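Serine-rich Repeat Adhesion Glycoprotein (Srr1) (Streptococcus agalactiae, PDB 4MBO) probably binds host fibrinogen as a serine-rich repeat surface adhesin, through domains of immunoglobulin-like fold. Local coordinates at residues Val79-Ile82 and Gln88-Ala91; Thr188-Ile193 and Asp242-Asn247. One frame throughout, in Å; residues are numbered along the deposited sequence.

Contact 1. Residues Val79-Ile82 and Gln88-Ala91; sequences VQDI and QLLA
Ile82 and Ala91 form an antiparallel hydrogen-bonded pair with CA atoms 5.2 Å apart, and the carbonyl of Ile82 serves two successive amides of the facing strand. Ile82 N gives a nearly straight bond to Ala91 O (2.9 Å, 176° at the hydrogen). In return Ile82 O receives Leu90 N at 2.7 Å and Ala91 N at a longer 3.3 Å. Both donors lie in the carbonyl plane, but only the Ala91 amide comes in on a lone pair; Leu90 N approaches closer to the line of the C=O bond, at 159°. Two residues opposite one define a classic beta bulge, with Leu90 as its first position: its psi of -40° departs from extended strand values and brings the consecutive N-H groups round to the same oxygen. The bulge lies in the hairpin between strands 82-83 and 89-95, where 82-83 is the outermost strand of its sheet in the Ig-like domain. Around the turn, Asp84 OD1 accepts from Gln88 N.

Ile82, Leu90 and Ala91 are buried, whereas Asp81 and Leu89 sit where the contact is partly open to solvent. Ile82 and Ala91 share one face of the sheet, with their CB atoms 4.4 Å apart; Ile82 also packs on Tyr104 and Val120, Ala91 on Trp106. Leu90 comes closest through its CB, 3.4 Å from Ile82 O, and its CD1 faces the CG2 branch of Ile82, which the isoleucine's first torsion sets beside its own carbonyl. Asp81 and Leu89 cross at about a right angle. The carboxylate lies against a methyl, OD2 of Asp81 being only 3.1 Å from CD1 of Leu89, a tight fit without a polar bond. The second branch, Leu89 CD2, turns to Ile82 O, 3.7 Å away.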
loop_
_atom_site.group_PDB
_atom_site.type_symbol
_atom_site.label_atom_id
_atom_site.label_comp_id
_atom_site.label_asym_id
_atom_site.label_seq_id
_atom_site.Cartn_x
_atom_site.Cartn_y
_atom_site.Cartn_z
ATOM N N VAL A 79 -8.652 -13.174 6.499
ATOM C CA VAL A 79 -8.645 -13.598 5.097
ATOM C C VAL A 79 -10.021 -14.252 4.884
ATOM O O VAL A 79 -10.804 -14.364 5.805
ATOM C CB VAL A 79 -7.476 -14.527 4.733
ATOM C CG1 VAL A 79 -6.155 -13.772 4.837
ATOM C CG2 VAL A 79 -7.478 -15.781 5.579
ATOM N N GLN A 80 -10.343 -14.687 3.671
ATOM C CA GLN A 80 -11.655 -15.293 3.482
ATOM C C GLN A 80 -11.781 -16.648 4.145
ATOM O O GLN A 80 -10.801 -17.401 4.270
ATOM C CB GLN A 80 -12.019 -15.404 1.989
ATOM C CG GLN A 80 -12.005 -14.063 1.253
ATOM C CD GLN A 80 -12.977 -13.038 1.833
ATOM O OE1 GLN A 80 -12.576 -11.932 2.217
ATOM N NE2 GLN A 80 -14.244 -13.415 1.947
ATOM N N ASP A 81 -12.988 -16.916 4.605
ATOM C CA ASP A 81 -13.317 -18.172 5.207
ATOM C C ASP A 81 -13.160 -19.288 4.171
ATOM O O ASP A 81 -13.271 -19.067 2.943
ATOM C CB ASP A 81 -14.790 -18.194 5.666
ATOM C CG ASP A 81 -15.115 -17.136 6.723
ATOM O OD1 ASP A 81 -14.212 -16.733 7.504
ATOM O OD2 ASP A 81 -16.314 -16.746 6.784
ATOM N N ILE A 82 -12.943 -20.484 4.678
ATOM C CA ILE A 82 -12.940 -21.678 3.852
ATOM C C ILE A 82 -14.286 -22.360 4.075
ATOM O O ILE A 82 -14.637 -22.669 5.209
ATOM C CB ILE A 82 -11.801 -22.607 4.216
ATOM C CG1 ILE A 82 -10.455 -21.900 4.047
ATOM C CG2 ILE A 82 -11.840 -23.843 3.324
ATOM C CD1 ILE A 82 -9.261 -22.796 4.296
ATOM N N GLN A 88 -21.291 -24.239 4.239
ATOM C CA GLN A 88 -20.986 -24.099 5.677
ATOM C C GLN A 88 -19.494 -23.830 5.934
ATOM O O GLN A 88 -18.644 -24.190 5.141
ATOM C CB GLN A 88 -21.484 -25.311 6.431
ATOM C CG GLN A 88 -23.009 -25.307 6.589
ATOM C CD GLN A 88 -23.529 -26.629 7.087
ATOM O OE1 GLN A 88 -23.778 -27.545 6.303
ATOM N NE2 GLN A 88 -23.738 -26.726 8.392
ATOM N N LEU A 89 -19.191 -23.188 7.062
ATOM C CA LEU A 89 -17.825 -22.721 7.325
ATOM C C LEU A 89 -16.916 -23.809 7.922
ATOM O O LEU A 89 -17.220 -24.371 8.973
ATOM C CB LEU A 89 -17.887 -21.470 8.229
ATOM C CG LEU A 89 -16.849 -20.389 7.958
ATOM C CD1 LEU A 89 -17.200 -19.080 8.672
ATOM C CD2 LEU A 89 -15.477 -20.862 8.341
ATOM N N LEU A 90 -15.827 -24.122 7.204
ATOM C CA LEU A 90 -14.835 -25.111 7.659
ATOM C C LEU A 90 -13.742 -24.473 8.518
ATOM O O LEU A 90 -13.291 -25.056 9.485
ATOM C CB LEU A 90 -14.159 -25.799 6.469
ATOM C CG LEU A 90 -15.029 -26.725 5.626
ATOM C CD1 LEU A 90 -14.212 -27.143 4.411
ATOM C CD2 LEU A 90 -15.529 -27.919 6.410
ATOM N N ALA A 91 -13.309 -23.290 8.140
ATOM C CA ALA A 91 -12.218 -22.637 8.871
ATOM C C ALA A 91 -12.190 -21.162 8.638
ATOM O O ALA A 91 -12.584 -20.685 7.565
ATOM C CB ALA A 91 -10.886 -23.234 8.423
#

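Contact 2. Residues Thr188-Ile193 and Asp242-Asn247; sequences TYITQI and DSMDQN
The amide of Gln192, on strand 186-202 in an antiparallel sheet of the C-terminal adhesin domain, carries the Met244 side chain over one face: CE of Met244 stands 3.5 Å from Gln192 CD almost along the amide normal, and Met244 CG lies 3.6 Å from Gln192 NE2. At the edges of the amide are polar partners. NE2 donates to Thr241 O and to a water 3.0 Å from it, which in turn donates to Gln246 OE1. Arg174 NH2 joins Gln192 OE1 and Asp242 OD1, the latter by a salt bridge, so strand and loop share one arginine. With both ends bonded, the rotation of the amide is fixed.

Gln192 and Ile190 point toward the loop between strands 229-235 and 254-255. That loop turns at Met244, whose positive phi of 69° is left-handed, and an ST turn braces it: Asp245 N bonds to Ser243 OG at 168°. The same hydroxyl is hydrogen-bonded to Gln128 O, and Asp242 OD2 accepts from Thr134 N; both partners lie in the Ig-like part, so the loop probably helps join the two domains.

Beyond CG the methionine is extended (chi2 -166°), which carries its sulfur across to the strand. Ile190 slides past it in the opposite direction, with Ile190 CD1 3.6 Å from Met244 O; SD of Met244 touches, without bonding, Ile190 O at 3.5 Å and Ile190 CG2 at 3.7 Å.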
loop_
_atom_site.group_PDB
_atom_site.type_symbol
_atom_site.label_atom_id
_atom_site.label_comp_id
_atom_site.label_asym_id
_atom_site.label_seq_id
_atom_site.Cartn_x
_atom_site.Cartn_y
_atom_site.Cartn_z
ATOM N N THR A 188 -5.559 7.282 3.561
ATOM C CA THR A 188 -4.414 8.141 3.771
ATOM C C THR A 188 -3.778 8.425 2.421
ATOM O O THR A 188 -3.338 7.519 1.707
ATOM C CB THR A 188 -3.374 7.509 4.713
ATOM O OG1 THR A 188 -3.987 7.175 5.974
ATOM C CG2 THR A 188 -2.215 8.454 4.947
ATOM N N TYR A 189 -3.707 9.711 2.111
ATOM C CA TYR A 189 -3.185 10.235 0.872
ATOM C C TYR A 189 -1.940 11.020 1.214
ATOM O O TYR A 189 -2.003 12.057 1.904
ATOM C CB TYR A 189 -4.268 11.147 0.220
ATOM C CG TYR A 189 -3.808 11.863 -1.036
ATOM C CD1 TYR A 189 -3.582 11.169 -2.211
ATOM C CD2 TYR A 189 -3.625 13.237 -1.056
ATOM C CE1 TYR A 189 -3.186 11.806 -3.376
ATOM C CE2 TYR A 189 -3.233 13.880 -2.211
ATOM C CZ TYR A 189 -3.019 13.175 -3.372
ATOM O OH TYR A 189 -2.599 13.804 -4.543
ATOM N N ILE A 190 -0.828 10.576 0.687
ATOM C CA ILE A 190 0.454 11.185 0.989
ATOM C C ILE A 190 1.064 11.858 -0.228
ATOM O O ILE A 190 1.031 11.318 -1.344
ATOM C CB ILE A 190 1.425 10.153 1.572
ATOM C CG1 ILE A 190 0.839 9.581 2.849
ATOM C CG2 ILE A 190 2.779 10.814 1.862
ATOM C CD1 ILE A 190 1.768 8.669 3.618
ATOM N N THR A 191 1.596 13.065 -0.004
ATOM C CA THR A 191 2.229 13.848 -1.012
ATOM C C THR A 191 3.694 14.061 -0.686
ATOM O O THR A 191 4.025 14.480 0.444
ATOM C CB THR A 191 1.547 15.235 -1.139
ATOM O OG1 THR A 191 0.162 15.049 -1.509
ATOM C CG2 THR A 191 2.197 16.042 -2.234
ATOM N N GLN A 192 4.564 13.762 -1.650
ATOM C CA GLN A 192 5.993 14.049 -1.514
ATOM C C GLN A 192 6.303 15.302 -2.323
ATOM O O GLN A 192 6.008 15.377 -3.518
ATOM C CB GLN A 192 6.855 12.924 -2.008
ATOM C CG GLN A 192 6.688 11.646 -1.212
ATOM C CD GLN A 192 7.420 10.484 -1.858
ATOM O OE1 GLN A 192 7.596 10.446 -3.095
ATOM N NE2 GLN A 192 7.813 9.509 -1.043
ATOM N N ILE A 193 6.876 16.293 -1.646
ATOM C CA ILE A 193 7.290 17.543 -2.262
ATOM C C ILE A 193 8.813 17.447 -2.412
ATOM O O ILE A 193 9.535 17.239 -1.449
ATOM C CB ILE A 193 6.876 18.749 -1.400
ATOM C CG1 ILE A 193 5.342 18.902 -1.407
ATOM C CG2 ILE A 193 7.542 20.040 -1.836
ATOM C CD1 ILE A 193 4.673 18.211 -0.276
ATOM N N ASP A 242 9.148 4.919 -2.392
ATOM C CA ASP A 242 8.211 5.139 -3.468
ATOM C C ASP A 242 6.784 4.730 -3.041
ATOM O O ASP A 242 5.786 5.273 -3.527
ATOM C CB ASP A 242 8.651 4.354 -4.713
ATOM C CG ASP A 242 10.027 4.787 -5.263
ATOM O OD1 ASP A 242 10.378 5.997 -5.164
ATOM O OD2 ASP A 242 10.745 3.918 -5.787
ATOM N N SER A 243 6.662 3.742 -2.141
ATOM C CA SER A 243 5.327 3.362 -1.651
ATOM C C SER A 243 4.761 4.358 -0.664
ATOM O O SER A 243 3.554 4.412 -0.474
ATOM C CB SER A 243 5.355 2.010 -0.938
ATOM O OG SER A 243 6.062 2.144 0.277
ATOM N N MET A 244 5.640 5.136 -0.030
ATOM C CA MET A 244 5.265 6.100 0.974
ATOM C C MET A 244 4.758 5.465 2.262
ATOM O O MET A 244 4.301 6.168 3.148
ATOM C CB MET A 244 4.276 7.130 0.427
ATOM C CG MET A 244 4.675 7.678 -0.912
ATOM S SD MET A 244 3.736 9.157 -1.336
ATOM C CE MET A 244 4.276 9.391 -3.018
ATOM N N ASP A 245 4.866 4.139 2.379
ATOM C CA ASP A 245 4.462 3.453 3.610
ATOM C C ASP A 245 5.720 3.175 4.393
ATOM O O ASP A 245 6.378 2.155 4.208
ATOM C CB ASP A 245 3.723 2.164 3.310
ATOM C CG ASP A 245 2.951 1.634 4.526
ATOM O OD1 ASP A 245 3.199 2.145 5.652
ATOM O OD2 ASP A 245 2.143 0.694 4.371
ATOM N N GLN A 246 6.082 4.113 5.255
ATOM C CA GLN A 246 7.318 3.957 6.010
ATOM C C GLN A 246 7.138 4.541 7.418
ATOM O O GLN A 246 6.102 5.084 7.751
ATOM C CB GLN A 246 8.481 4.608 5.245
ATOM C CG GLN A 246 8.220 6.071 4.872
ATOM C CD GLN A 246 9.322 6.699 3.997
ATOM O OE1 GLN A 246 9.086 7.102 2.867
ATOM N NE2 GLN A 246 10.528 6.752 4.526
ATOM N N ASN A 247 8.161 4.373 8.239
ATOM C CA ASN A 247 8.100 4.833 9.610
ATOM C C ASN A 247 8.363 6.334 9.643
ATOM O O ASN A 247 9.511 6.769 9.531
ATOM C CB ASN A 247 9.132 4.098 10.450
ATOM C CG ASN A 247 9.114 4.549 11.886
ATOM O OD1 ASN A 247 8.182 5.208 12.321
ATOM N ND2 ASN A 247 10.118 4.162 12.631
HETATM O O HOH W 1 7.395 9.121 1.870
#

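Contact 1 and contact 2 do not touch: their centres are 34 Å apart, their nearest atoms about 17 Å. One belongs to the Ig-like part of the chain, the other to the C-terminal adhesin part, and they share no strand. The first is local, joining segments six residues apart at the outer strand of a sheet, and is only partly buried. The second bridges 49 residues near the centre of the chain, and its three touching residues are all buried. Their chemistry differs: main-chain hydrogen bonds carry 79-82 with 88-91, whereas 188-193 with 242-247 has no direct hydrogen bond and relies on side-chain packing plus a water. The areas buried, 250 and 241 Å², are nearly equal nonetheless.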